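PDB 6DXN: Thiol:disulfide interchange protein from Klebsiella pneumoniae, which probably acts as a periplasmic thiol:disulfide oxidoreductase of the DsbA type, exchanging disulfides with substrate proteins. Local coordinates for residues Lys10-Ile15 / Gly159-Asn164; Ile15-Lys20 / Glu145-His150; Trp78-Tyr83 / Ala125-Asn130; Pro35-Ala40 / Leu93-Leu98; Thr47-Arg52 / Asp179-Val184. All coordinates share one frame; numbering follows the deposited sequence. Where two conformers were deposited one is given.

Contact 1: Lys10-Ile15 / Gly159-Asn164; sequences KNFTVI and GKYHIN
I15 N reaches K160 O at only 2.6 Å, yet the bond is bent, with an N-H...O angle of 134°. V14 CA also sends a CA-H toward K160 O. K160 and Y161 form a classic beta bulge against strand 154-157. Past this point the pairing is regular and antiparallel. T13 and H162 form the hydrogen-bonded pair, with T13 N to H162 O and H162 N to T13 O both 2.9 Å. F12-I163 and V14-Y161 are non-hydrogen-bonded pairs. On their face, V14 CG2 meets the edge of the Y161 ring, 3.8 Å from CE1. F12 CD2 lies 4.1 Å from Y161 CD1, the two side chains side by side. On the other face H162 CG is anti to the backbone N (chi1 170°), and T13 OG1 lies at the ring edge. Beyond the strand, I15 CG1 meets H162 CB at 3.5 Å. At the far end N164 N bonds straight to N11 O, and N164 ND2 bonds weakly to K10 O. Strand 12-14 edges the thioredoxin-like sheet, while I163 faces helix 173-188. Backbone bonds therefore carry the join. Side chains add apolar packing on the F12/V14/Y161 face and a hydroxyl beside the H162 ring on the other.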
# COMPACT_ATOMS: atom_id res chain seq x y z
N LYS A 10 21.32 6.41 4.62
CA LYS A 10 20.63 7.69 4.74
C LYS A 10 19.21 7.62 4.16
O LYS A 10 18.24 7.91 4.85
CB LYS A 10 21.41 8.78 3.99
CG LYS A 10 20.79 10.18 3.98
CD LYS A 10 21.50 11.11 3.02
CE LYS A 10 20.91 12.50 2.93
NZ LYS A 10 21.11 13.26 4.19
N ASN A 11 19.12 7.21 2.88
CA ASN A 11 17.89 7.20 2.10
C ASN A 11 17.21 5.82 2.08
O ASN A 11 16.02 5.73 1.78
CB ASN A 11 18.17 7.67 0.67
CG ASN A 11 18.64 9.11 0.60
OD1 ASN A 11 19.75 9.38 0.13
ND2 ASN A 11 17.83 10.03 1.12
N PHE A 12 17.96 4.76 2.38
CA PHE A 12 17.39 3.43 2.33
C PHE A 12 18.33 2.42 2.99
O PHE A 12 19.54 2.66 3.09
CB PHE A 12 17.13 3.03 0.87
CG PHE A 12 18.38 3.04 0.01
CD1 PHE A 12 18.77 4.18 -0.66
CD2 PHE A 12 19.18 1.91 -0.08
CE1 PHE A 12 19.93 4.20 -1.42
CE2 PHE A 12 20.34 1.93 -0.84
CZ PHE A 12 20.71 3.07 -1.51
N THR A 13 17.75 1.30 3.44
CA THR A 13 18.49 0.21 4.06
C THR A 13 18.36 -1.05 3.19
O THR A 13 17.30 -1.31 2.60
CB THR A 13 18.03 -0.02 5.50
OG1 THR A 13 16.62 -0.24 5.49
CG2 THR A 13 18.35 1.14 6.41
N VAL A 14 19.45 -1.82 3.11
CA VAL A 14 19.50 -3.05 2.34
C VAL A 14 18.99 -4.19 3.23
O VAL A 14 19.73 -4.70 4.07
CB VAL A 14 20.92 -3.31 1.80
CG1 VAL A 14 21.04 -4.66 1.11
CG2 VAL A 14 21.38 -2.20 0.87
N ILE A 15 17.72 -4.55 3.05
CA ILE A 15 17.03 -5.61 3.79
C ILE A 15 17.41 -6.97 3.18
O ILE A 15 17.91 -7.04 2.06
CB ILE A 15 15.50 -5.39 3.76
CG1 ILE A 15 15.10 -4.01 4.28
CG2 ILE A 15 14.77 -6.50 4.49
CD1 ILE A 15 15.40 -3.78 5.74
N GLY A 159 12.39 -6.20 -3.15
CA GLY A 159 12.40 -6.96 -1.91
C GLY A 159 13.71 -6.88 -1.16
O GLY A 159 13.94 -7.69 -0.25
N LYS A 160 14.55 -5.88 -1.47
CA LYS A 160 15.89 -5.77 -0.87
C LYS A 160 16.17 -4.36 -0.32
O LYS A 160 17.01 -4.22 0.57
CB LYS A 160 16.93 -6.11 -1.94
CG LYS A 160 18.36 -6.24 -1.44
CD LYS A 160 19.35 -6.60 -2.53
CE LYS A 160 20.74 -6.88 -2.02
NZ LYS A 160 20.80 -8.13 -1.23
N TYR A 161 15.49 -3.33 -0.84
CA TYR A 161 15.75 -1.95 -0.40
C TYR A 161 14.49 -1.34 0.23
O TYR A 161 13.48 -1.15 -0.44
CB TYR A 161 16.24 -1.12 -1.59
CG TYR A 161 17.37 -1.75 -2.37
CD1 TYR A 161 18.65 -1.80 -1.85
CD2 TYR A 161 17.15 -2.33 -3.61
CE1 TYR A 161 19.69 -2.39 -2.55
CE2 TYR A 161 18.18 -2.91 -4.33
CZ TYR A 161 19.45 -2.95 -3.79
OH TYR A 161 20.47 -3.53 -4.50
N HIS A 162 14.58 -1.04 1.53
CA HIS A 162 13.53 -0.38 2.32
C HIS A 162 13.85 1.12 2.42
O HIS A 162 14.89 1.51 2.95
CB HIS A 162 13.39 -1.05 3.69
CG HIS A 162 12.51 -0.29 4.63
ND1 HIS A 162 13.02 0.46 5.67
CD2 HIS A 162 11.17 -0.13 4.66
CE1 HIS A 162 12.03 1.04 6.32
NE2 HIS A 162 10.88 0.69 5.72
N ILE A 163 12.94 1.94 1.88
CA ILE A 163 13.09 3.39 1.82
C ILE A 163 12.96 4.03 3.21
O ILE A 163 12.16 3.61 4.01
CB ILE A 163 12.04 3.97 0.85
CG1 ILE A 163 12.42 3.67 -0.61
CG2 ILE A 163 11.82 5.46 1.09
CD1 ILE A 163 11.40 4.10 -1.63
N ASN A 164 13.80 5.05 3.46
CA ASN A 164 13.76 5.82 4.70
C ASN A 164 12.95 7.09 4.41
O ASN A 164 13.50 8.11 3.94
CB ASN A 164 15.14 6.15 5.25
CG ASN A 164 15.09 6.97 6.53
OD1 ASN A 164 14.01 7.36 6.98
ND2 ASN A 164 16.25 7.24 7.11

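Contact 2: Ile15-Lys20 / Glu145-His150; sequences IHSTVK and EKMKVH
V19 CG2 presses on K146 CB at 3.4 Å, tighter than usual for two carbons. This is the close part of the contact. V19 CG2 also lies 3.9 Å from K146 CG. T18 CG2 meets K146 CD at 3.9 Å. The lysine chain folds at chi2 (-58°), which sets CD beside the threonine methyl. Its end leads away from the loop. NZ makes a 2.7 Å salt bridge to E145 OE1 and a hydrogen bond to N142. The rest is loose. S17 OG stays 4.2 Å from K146 O, and I15 CG2 stays 4.3 Å from M147 O. S17 OG instead accepts from V19 N at 3.1 Å, which makes an ST turn. On the other segment, a Schellman motif with positive phi at K148 ends the helix. M147, a selenomethionine, lies on V26 and F28 of the central sheet. No hydrogen bond crosses between the two segments. Contact between the loop after strand 12-14 and the end of helix 131-146 thus rests on van der Waals packing. S17 OG and K146 NZ bond on their own sides of it.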
# COMPACT_ATOMS: atom_id res chain seq x y z
N ILE A 15 17.72 -4.55 3.05
CA ILE A 15 17.03 -5.61 3.79
C ILE A 15 17.41 -6.97 3.18
O ILE A 15 17.91 -7.04 2.06
CB ILE A 15 15.50 -5.39 3.76
CG1 ILE A 15 15.10 -4.01 4.28
CG2 ILE A 15 14.77 -6.50 4.49
CD1 ILE A 15 15.40 -3.78 5.74
N HIS A 16 17.16 -8.04 3.95
CA HIS A 16 17.39 -9.41 3.51
C HIS A 16 16.11 -10.22 3.67
O HIS A 16 15.65 -10.45 4.79
CB HIS A 16 18.55 -10.06 4.28
CG HIS A 16 18.80 -11.47 3.86
ND1 HIS A 16 18.17 -12.55 4.45
CD2 HIS A 16 19.59 -11.99 2.89
CE1 HIS A 16 18.57 -13.67 3.88
NE2 HIS A 16 19.44 -13.35 2.92
N SER A 17 15.54 -10.65 2.54
CA SER A 17 14.32 -11.44 2.52
C SER A 17 14.63 -12.83 1.94
O SER A 17 15.64 -13.01 1.26
CB SER A 17 13.23 -10.75 1.74
OG SER A 17 12.05 -11.53 1.71
N THR A 18 13.74 -13.78 2.23
CA THR A 18 13.86 -15.16 1.74
C THR A 18 12.85 -15.37 0.61
O THR A 18 12.93 -16.35 -0.13
CB THR A 18 13.69 -16.16 2.89
OG1 THR A 18 14.05 -17.45 2.40
CG2 THR A 18 12.29 -16.20 3.47
N VAL A 19 11.92 -14.42 0.47
CA VAL A 19 10.86 -14.44 -0.54
C VAL A 19 11.49 -14.67 -1.92
O VAL A 19 12.38 -13.94 -2.34
CB VAL A 19 10.02 -13.14 -0.51
CG1 VAL A 19 9.01 -13.08 -1.64
CG2 VAL A 19 9.33 -12.96 0.84
N LYS A 20 11.00 -15.69 -2.62
CA LYS A 20 11.53 -16.07 -3.93
C LYS A 20 11.20 -14.98 -4.96
O LYS A 20 12.10 -14.46 -5.61
CB LYS A 20 10.97 -17.44 -4.34
CG LYS A 20 11.64 -18.08 -5.55
CD LYS A 20 11.08 -19.46 -5.86
CE LYS A 20 11.78 -20.14 -7.02
NZ LYS A 20 13.20 -20.42 -6.73
N GLU A 145 5.17 -10.67 7.19
CA GLU A 145 6.03 -11.50 8.03
C GLU A 145 7.42 -11.65 7.38
O GLU A 145 8.43 -11.22 7.94
CB GLU A 145 5.34 -12.83 8.33
CG GLU A 145 6.16 -13.81 9.15
CD GLU A 145 7.07 -14.73 8.36
OE1 GLU A 145 6.59 -15.35 7.38
OE2 GLU A 145 8.26 -14.83 8.71
N LYS A 146 7.47 -12.21 6.16
CA LYS A 146 8.76 -12.47 5.48
C LYS A 146 9.61 -11.19 5.36
O LYS A 146 10.80 -11.21 5.67
CB LYS A 146 8.53 -13.13 4.12
CG LYS A 146 7.93 -14.53 4.17
CD LYS A 146 8.77 -15.53 4.95
CE LYS A 146 8.26 -16.95 4.86
NZ LYS A 146 6.86 -17.06 5.34
N MSE A 147 8.99 -10.09 4.91
CA MSE A 147 9.73 -8.82 4.74
C MSE A 147 10.05 -8.11 6.05
O MSE A 147 10.82 -7.15 6.06
CB MSE A 147 8.96 -7.92 3.77
CG MSE A 147 8.77 -8.66 2.44
SE MSE A 147 8.91 -7.42 0.92
CE MSE A 147 7.42 -8.14 -0.12
N LYS A 148 9.46 -8.59 7.16
CA LYS A 148 9.71 -8.08 8.51
C LYS A 148 9.28 -6.61 8.63
O LYS A 148 10.02 -5.78 9.13
CB LYS A 148 11.20 -8.28 8.86
CG LYS A 148 11.71 -9.70 8.69
CD LYS A 148 13.22 -9.87 8.82
CE LYS A 148 13.75 -9.56 10.20
NZ LYS A 148 15.21 -9.83 10.30
N VAL A 149 8.06 -6.32 8.17
CA VAL A 149 7.51 -4.97 8.20
C VAL A 149 7.30 -4.56 9.67
O VAL A 149 6.83 -5.36 10.47
CB VAL A 149 6.22 -4.88 7.38
CG1 VAL A 149 5.66 -3.47 7.33
CG2 VAL A 149 6.43 -5.41 5.96
N HIS A 150 7.62 -3.30 10.00
CA HIS A 150 7.51 -2.81 11.39
C HIS A 150 6.89 -1.41 11.45
O HIS A 150 6.82 -0.81 12.53
CB HIS A 150 8.90 -2.81 12.04
CG HIS A 150 9.92 -2.02 11.29
ND1 HIS A 150 10.71 -2.58 10.30
CD2 HIS A 150 10.28 -0.72 11.36
CE1 HIS A 150 11.51 -1.66 9.80
NE2 HIS A 150 11.27 -0.51 10.43

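Contact 3: Trp78-Tyr83 / Ala125-Asn130; sequences WAVAQY and AEMQSN
Y83 overlaps M127 with its CD2 and CE2 side, and meets N130 obliquely with CE1, CZ and OH. The selenium of M127, a selenomethionine, sits at the ring edge, 5.0 Å from the centroid. This is a Met-aromatic contact. M127 CG adds a 3.7 Å approach to Y83 CE2. The chain of M127 bends at chi3 (-57°), which places CE 3.4 Å from V80 CG1, a tight fit. V80 and M127 cross at about a right angle. The amide of N130 stands 46° from the plane of the Y83 ring. Its ND2 comes within 2.9 Å of Y83 OH, but the angle is poor for a hydrogen bond. N130 is the N-cap of helix 131-146; its OD1 accepts from V133 N and, weakly, M132 N. The axes of helix segments 78-83 and 125-129 run 99° apart, a nearly perpendicular packing within the helical part of the DsbA fold. V80 and M127 are buried, and the M127-Y83 contact runs out toward the exposed tyrosine. There the capping bond, not a bond to Y83, fixes the amide.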
# COMPACT_ATOMS: atom_id res chain seq x y z
N TRP A 78 -9.58 -4.98 0.78
CA TRP A 78 -8.65 -4.45 -0.23
C TRP A 78 -8.49 -5.48 -1.37
O TRP A 78 -8.46 -5.13 -2.56
CB TRP A 78 -7.33 -4.05 0.46
CG TRP A 78 -6.37 -3.29 -0.40
CD1 TRP A 78 -5.07 -3.63 -0.65
CD2 TRP A 78 -6.62 -2.08 -1.13
NE1 TRP A 78 -4.49 -2.70 -1.47
CE2 TRP A 78 -5.42 -1.74 -1.79
CE3 TRP A 78 -7.73 -1.24 -1.29
CZ2 TRP A 78 -5.30 -0.61 -2.59
CZ3 TRP A 78 -7.62 -0.14 -2.11
CH2 TRP A 78 -6.41 0.17 -2.75
N ALA A 79 -8.41 -6.76 -0.99
CA ALA A 79 -8.27 -7.87 -1.94
C ALA A 79 -9.50 -7.94 -2.86
O ALA A 79 -9.36 -8.08 -4.08
CB ALA A 79 -8.05 -9.16 -1.20
N VAL A 80 -10.70 -7.82 -2.27
CA VAL A 80 -11.94 -7.82 -3.04
C VAL A 80 -11.96 -6.57 -3.92
O VAL A 80 -12.38 -6.63 -5.08
CB VAL A 80 -13.20 -7.87 -2.15
CG1 VAL A 80 -14.46 -7.52 -2.92
CG2 VAL A 80 -13.37 -9.21 -1.45
N ALA A 81 -11.51 -5.45 -3.35
CA ALA A 81 -11.47 -4.14 -4.03
C ALA A 81 -10.70 -4.21 -5.36
O ALA A 81 -11.13 -3.61 -6.36
CB ALA A 81 -10.84 -3.12 -3.11
N GLN A 82 -9.58 -4.93 -5.35
CA GLN A 82 -8.69 -5.07 -6.52
C GLN A 82 -9.23 -6.12 -7.50
O GLN A 82 -9.06 -5.99 -8.70
CB GLN A 82 -7.27 -5.43 -6.06
CG GLN A 82 -6.65 -4.35 -5.19
CD GLN A 82 -5.41 -4.83 -4.47
OE1 GLN A 82 -5.27 -4.64 -3.27
NE2 GLN A 82 -4.51 -5.47 -5.20
N TYR A 83 -9.88 -7.16 -6.95
CA TYR A 83 -10.48 -8.21 -7.77
C TYR A 83 -11.67 -7.63 -8.54
O TYR A 83 -11.88 -7.95 -9.71
CB TYR A 83 -10.91 -9.39 -6.88
CG TYR A 83 -11.76 -10.42 -7.59
CD1 TYR A 83 -11.19 -11.42 -8.36
CD2 TYR A 83 -13.14 -10.40 -7.47
CE1 TYR A 83 -11.97 -12.36 -9.01
CE2 TYR A 83 -13.94 -11.34 -8.12
CZ TYR A 83 -13.35 -12.32 -8.89
OH TYR A 83 -14.13 -13.25 -9.52
N ALA A 125 -20.02 -11.17 -0.54
CA ALA A 125 -19.84 -12.47 0.10
C ALA A 125 -19.28 -13.47 -0.91
O ALA A 125 -18.41 -14.29 -0.58
CB ALA A 125 -21.16 -12.93 0.69
N GLU A 126 -19.77 -13.39 -2.15
CA GLU A 126 -19.32 -14.28 -3.23
C GLU A 126 -17.83 -14.05 -3.50
O GLU A 126 -17.07 -15.01 -3.69
CB GLU A 126 -20.16 -14.05 -4.49
CG GLU A 126 -21.60 -14.55 -4.37
CD GLU A 126 -22.50 -14.17 -5.54
OE1 GLU A 126 -22.01 -13.51 -6.48
OE2 GLU A 126 -23.70 -14.53 -5.50
N MSE A 127 -17.41 -12.77 -3.50
CA MSE A 127 -16.01 -12.41 -3.74
C MSE A 127 -15.11 -12.82 -2.60
O MSE A 127 -13.98 -13.26 -2.82
CB MSE A 127 -15.92 -10.92 -4.08
CG MSE A 127 -16.50 -10.74 -5.49
SE MSE A 127 -16.33 -8.90 -6.19
CE MSE A 127 -17.26 -7.88 -4.78
N GLN A 128 -15.62 -12.71 -1.37
CA GLN A 128 -14.85 -13.10 -0.19
C GLN A 128 -14.38 -14.56 -0.30
O GLN A 128 -13.37 -14.93 0.30
CB GLN A 128 -15.68 -12.98 1.09
CG GLN A 128 -15.86 -11.55 1.60
CD GLN A 128 -16.88 -11.52 2.72
OE1 GLN A 128 -18.06 -11.77 2.51
NE2 GLN A 128 -16.42 -11.19 3.91
N SER A 129 -15.12 -15.36 -1.07
CA SER A 129 -14.85 -16.79 -1.22
C SER A 129 -13.85 -17.06 -2.36
O SER A 129 -13.08 -18.02 -2.28
CB SER A 129 -16.14 -17.54 -1.48
OG SER A 129 -17.13 -17.20 -0.52
N ASN A 130 -13.89 -16.22 -3.40
CA ASN A 130 -13.08 -16.34 -4.62
C ASN A 130 -11.64 -16.78 -4.30
O ASN A 130 -10.96 -16.27 -3.39
CB ASN A 130 -13.15 -15.04 -5.43
CG ASN A 130 -12.34 -15.10 -6.71
OD1 ASN A 130 -11.13 -14.87 -6.70
ND2 ASN A 130 -13.02 -15.33 -7.83

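Contact 4: Pro35-Ala40 / Leu93-Leu98; sequences PCYAFA and LLFEGL
F95 is the bump of this contact. Its ring pushes into a hollow on helix 34-41 made by C36, Y37 and A40. Y37 CA lies over one face of the F95 ring, 3.7 Å from the centroid, a CH-pi contact. F95 CB in turn sits over a face of the Y37 ring, though the detail of this half is doubtful because the model is too tight there. The two rings are nearly parallel, with planes 13° apart, but offset, with little ring-on-ring overlap. The walls are C36 CB, 4.0 Å from F95 CE1, and A40 CB, 4.0 Å from F95 CE2. C36 belongs to the CxxC sequence at the start of a helix, as in thioredoxin-type active sites. Its predicted redox disulfide with C33 is not formed in this structure. Helix 34-41 follows strand 25-29 of the thioredoxin-like sheet, and helix 87-99 belongs to the helical part of the DsbA fold. F95 also meets F31 and F29. Y37 CG is anti to the backbone N (chi1 -178°), beside the carbonyl carbon; the ring then runs past F95 in the opposite direction. Y37 OH rests 3.3 Å from E96 CG, and the E96 carboxylate plane stands 62° from the Y37 ring.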
# COMPACT_ATOMS: atom_id res chain seq x y z
N PRO A 35 -0.34 8.80 8.26
CA PRO A 35 0.59 9.02 7.15
C PRO A 35 0.24 8.15 5.93
O PRO A 35 0.50 8.56 4.80
CB PRO A 35 1.96 8.64 7.73
CG PRO A 35 1.78 8.88 9.22
CD PRO A 35 0.36 8.45 9.51
N CYS A 36 -0.35 6.98 6.16
CA CYS A 36 -0.76 6.11 5.04
C CYS A 36 -1.84 6.84 4.24
O CYS A 36 -1.87 6.77 3.03
CB CYS A 36 -1.26 4.75 5.50
SG CYS A 36 0.06 3.62 6.01
N TYR A 37 -2.74 7.51 4.96
CA TYR A 37 -3.81 8.26 4.33
C TYR A 37 -3.22 9.44 3.55
O TYR A 37 -3.58 9.65 2.38
CB TYR A 37 -4.82 8.69 5.40
CG TYR A 37 -6.04 9.44 4.93
CD1 TYR A 37 -6.56 9.25 3.66
CD2 TYR A 37 -6.75 10.25 5.80
CE1 TYR A 37 -7.71 9.90 3.25
CE2 TYR A 37 -7.90 10.90 5.41
CZ TYR A 37 -8.39 10.72 4.13
OH TYR A 37 -9.53 11.36 3.74
N ALA A 38 -2.30 10.18 4.19
CA ALA A 38 -1.66 11.36 3.57
C ALA A 38 -0.92 10.96 2.28
O ALA A 38 -0.95 11.68 1.27
CB ALA A 38 -0.74 12.03 4.57
N PHE A 39 -0.28 9.79 2.31
CA PHE A 39 0.47 9.28 1.15
C PHE A 39 -0.46 9.00 -0.04
O PHE A 39 -0.07 9.15 -1.20
CB PHE A 39 1.28 8.06 1.56
CG PHE A 39 2.65 8.40 2.09
CD1 PHE A 39 2.83 9.40 3.03
CD2 PHE A 39 3.77 7.71 1.64
CE1 PHE A 39 4.10 9.73 3.49
CE2 PHE A 39 5.03 8.02 2.12
CZ PHE A 39 5.19 9.03 3.04
N ALA A 40 -1.71 8.63 0.25
CA ALA A 40 -2.65 8.29 -0.80
C ALA A 40 -3.56 9.47 -1.18
O ALA A 40 -4.11 9.45 -2.28
CB ALA A 40 -3.50 7.12 -0.37
N LEU A 93 -12.45 6.03 0.54
CA LEU A 93 -13.67 5.83 1.33
C LEU A 93 -13.38 5.03 2.61
O LEU A 93 -14.07 5.22 3.63
CB LEU A 93 -14.72 5.14 0.46
CG LEU A 93 -15.08 5.88 -0.83
CD1 LEU A 93 -15.99 5.03 -1.70
CD2 LEU A 93 -15.72 7.23 -0.54
N LEU A 94 -12.37 4.15 2.56
CA LEU A 94 -12.00 3.35 3.75
C LEU A 94 -11.18 4.21 4.71
O LEU A 94 -11.36 4.11 5.92
CB LEU A 94 -11.24 2.08 3.33
CG LEU A 94 -12.10 1.00 2.66
CD1 LEU A 94 -11.23 -0.06 2.01
CD2 LEU A 94 -13.05 0.36 3.67
N PHE A 95 -10.28 5.04 4.16
CA PHE A 95 -9.50 5.95 4.97
C PHE A 95 -10.44 6.95 5.66
O PHE A 95 -10.27 7.24 6.84
CB PHE A 95 -8.48 6.74 4.14
CG PHE A 95 -7.20 6.01 3.81
CD1 PHE A 95 -6.26 5.74 4.80
CD2 PHE A 95 -6.90 5.66 2.50
CE1 PHE A 95 -5.07 5.09 4.49
CE2 PHE A 95 -5.70 5.03 2.20
CZ PHE A 95 -4.80 4.73 3.20
N GLU A 96 -11.41 7.48 4.91
CA GLU A 96 -12.38 8.42 5.48
C GLU A 96 -13.21 7.69 6.55
O GLU A 96 -13.33 8.16 7.68
CB GLU A 96 -13.27 9.03 4.39
CG GLU A 96 -12.53 9.96 3.44
CD GLU A 96 -13.37 10.56 2.33
OE1 GLU A 96 -14.62 10.43 2.39
OE2 GLU A 96 -12.78 11.17 1.40
N GLY A 97 -13.73 6.51 6.19
CA GLY A 97 -14.57 5.70 7.11
C GLY A 97 -13.87 5.35 8.42
O GLY A 97 -14.53 5.03 9.42
N LEU A 98 -12.54 5.45 8.43
CA LEU A 98 -11.75 5.09 9.60
C LEU A 98 -11.12 6.30 10.29
O LEU A 98 -11.07 6.34 11.54
CB LEU A 98 -10.67 4.09 9.18
CG LEU A 98 -11.17 2.67 8.93
CD1 LEU A 98 -10.24 1.90 8.03
CD2 LEU A 98 -11.39 1.94 10.24

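Contact 5: Thr47-Arg52 / Asp179-Val184; sequences TAIRKR and DMANLV
A181 CB is the centre of the apolar packing, where the two backbones come close. The CA atoms of I49 and A181 are only 4.4 Å apart. A181 CB rests 3.8 Å from I49 CA and also 3.8 Å from A48 O. Alanine, with its single methyl, fits this close approach. I49 CD1 extends further, to M180 CG at 3.7 Å and V184 CG2 at 4.1 Å. M180, a selenomethionine, and V184 also lean on I163. The polar part lies at the more open edge. R52 grips N182 OD1 with two nitrogens. The NH2 bond is very short at 2.5 Å, so its exact length should be read with caution. The NH1 bond, 2.9 Å, is weak and bent. N182 OD1 meets the guanidinium at its edge, near its plane, while the amide plane stands nearly perpendicular to it. R52 bends at chi2 (-76°) and chi3 (-66°), which place CD and NE on the way to N182. Its CG lies 4.0 Å from A181 CB. The helix segments run 45° apart. Helix 45-52 reaches F155 of strand 154-157 through I49, while helix 173-188 touches strands 154-157 and 161-163, the layered helix-on-sheet build of the thioredoxin fold.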
# COMPACT_ATOMS: atom_id res chain seq x y z
N THR A 47 0.39 8.70 -6.21
CA THR A 47 0.19 9.12 -7.63
C THR A 47 1.55 9.51 -8.24
O THR A 47 1.85 9.16 -9.40
CB THR A 47 -0.83 10.26 -7.74
OG1 THR A 47 -2.09 9.77 -7.27
CG2 THR A 47 -1.02 10.78 -9.15
N ALA A 48 2.36 10.22 -7.46
CA ALA A 48 3.68 10.68 -7.92
C ALA A 48 4.50 9.48 -8.43
O ALA A 48 5.03 9.48 -9.56
CB ALA A 48 4.39 11.41 -6.80
N ILE A 49 4.59 8.44 -7.59
CA ILE A 49 5.32 7.22 -7.92
C ILE A 49 4.74 6.57 -9.20
O ILE A 49 5.50 6.23 -10.12
CB ILE A 49 5.30 6.25 -6.72
CG1 ILE A 49 6.09 6.83 -5.54
CG2 ILE A 49 5.82 4.87 -7.11
CD1 ILE A 49 5.95 6.05 -4.25
N ARG A 50 3.40 6.41 -9.26
CA ARG A 50 2.74 5.71 -10.41
C ARG A 50 2.98 6.45 -11.73
O ARG A 50 3.20 5.82 -12.77
CB ARG A 50 1.23 5.60 -10.24
CG ARG A 50 0.78 4.64 -9.15
CD ARG A 50 -0.72 4.46 -9.25
NE ARG A 50 -1.22 3.75 -8.10
CZ ARG A 50 -1.73 4.32 -7.02
NH1 ARG A 50 -1.83 5.64 -6.94
NH2 ARG A 50 -2.13 3.57 -6.02
N LYS A 51 2.89 7.77 -11.66
CA LYS A 51 3.05 8.66 -12.79
C LYS A 51 4.42 8.46 -13.45
O LYS A 51 4.58 8.72 -14.65
CB LYS A 51 2.90 10.10 -12.28
CG LYS A 51 2.98 11.21 -13.31
CD LYS A 51 2.74 12.58 -12.69
CE LYS A 51 1.42 12.66 -11.96
NZ LYS A 51 1.18 14.01 -11.40
N ARG A 52 5.39 7.93 -12.68
CA ARG A 52 6.79 7.78 -13.14
C ARG A 52 7.18 6.33 -13.45
O ARG A 52 8.29 6.09 -13.94
CB ARG A 52 7.73 8.29 -12.04
CG ARG A 52 7.47 9.72 -11.61
CD ARG A 52 7.97 10.76 -12.59
NE ARG A 52 9.42 10.75 -12.68
CZ ARG A 52 10.23 11.29 -11.78
NH1 ARG A 52 9.73 11.84 -10.69
NH2 ARG A 52 11.54 11.28 -11.97
N ASP A 179 10.50 13.59 -4.82
CA ASP A 179 11.79 13.05 -4.33
C ASP A 179 11.63 11.56 -4.03
O ASP A 179 12.56 10.77 -4.23
CB ASP A 179 12.28 13.84 -3.10
CG ASP A 179 13.78 13.79 -2.87
OD1 ASP A 179 14.51 13.56 -3.84
OD2 ASP A 179 14.22 14.02 -1.71
N MSE A 180 10.44 11.18 -3.54
CA MSE A 180 10.15 9.79 -3.23
C MSE A 180 10.10 8.98 -4.50
O MSE A 180 10.68 7.90 -4.57
CB MSE A 180 8.85 9.69 -2.44
CG MSE A 180 8.33 8.26 -2.44
SE MSE A 180 9.43 7.11 -1.29
CE MSE A 180 8.51 7.49 0.43
N ALA A 181 9.41 9.51 -5.51
CA ALA A 181 9.30 8.83 -6.81
C ALA A 181 10.69 8.71 -7.45
O ALA A 181 10.99 7.72 -8.10
CB ALA A 181 8.34 9.56 -7.71
N ASN A 182 11.50 9.76 -7.28
CA ASN A 182 12.87 9.77 -7.81
C ASN A 182 13.69 8.66 -7.14
O ASN A 182 14.35 7.87 -7.82
CB ASN A 182 13.52 11.14 -7.67
CG ASN A 182 13.01 12.15 -8.68
OD1 ASN A 182 12.47 11.78 -9.72
ND2 ASN A 182 13.21 13.42 -8.40
N LEU A 183 13.62 8.59 -5.80
CA LEU A 183 14.32 7.56 -5.02
C LEU A 183 13.84 6.16 -5.43
O LEU A 183 14.67 5.26 -5.62
CB LEU A 183 14.11 7.78 -3.52
CG LEU A 183 14.64 6.68 -2.60
CD1 LEU A 183 16.13 6.46 -2.80
CD2 LEU A 183 14.36 7.00 -1.14
N VAL A 184 12.52 5.98 -5.55
CA VAL A 184 11.98 4.68 -5.97
C VAL A 184 12.64 4.27 -7.30
O VAL A 184 13.14 3.15 -7.43
CB VAL A 184 10.44 4.69 -6.07
CG1 VAL A 184 9.90 3.58 -6.97
CG2 VAL A 184 9.78 4.61 -4.71

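Contacts 1, 4 and 5 lie on or beside the thioredoxin-like sheet, and contact 3 lies in the helical part, on the opposite side of the chain's centre from contacts 1 and 5. Contact 2 is a surface contact, and the other four are partly buried. Contacts 1 and 2 share I15. Contacts 1 and 5 touch through I163 with M180, L183 and V184. Contact 4 meets contact 5 at F39 and M180. Only contact 1 relies on backbone bonds. Contact 4 is aromatic, contact 3 mixes selenium and aromatic packing, and contact 5 adds an arginine-amide grip to apolar packing. Contact 2 has van der Waals packing alone between its segments.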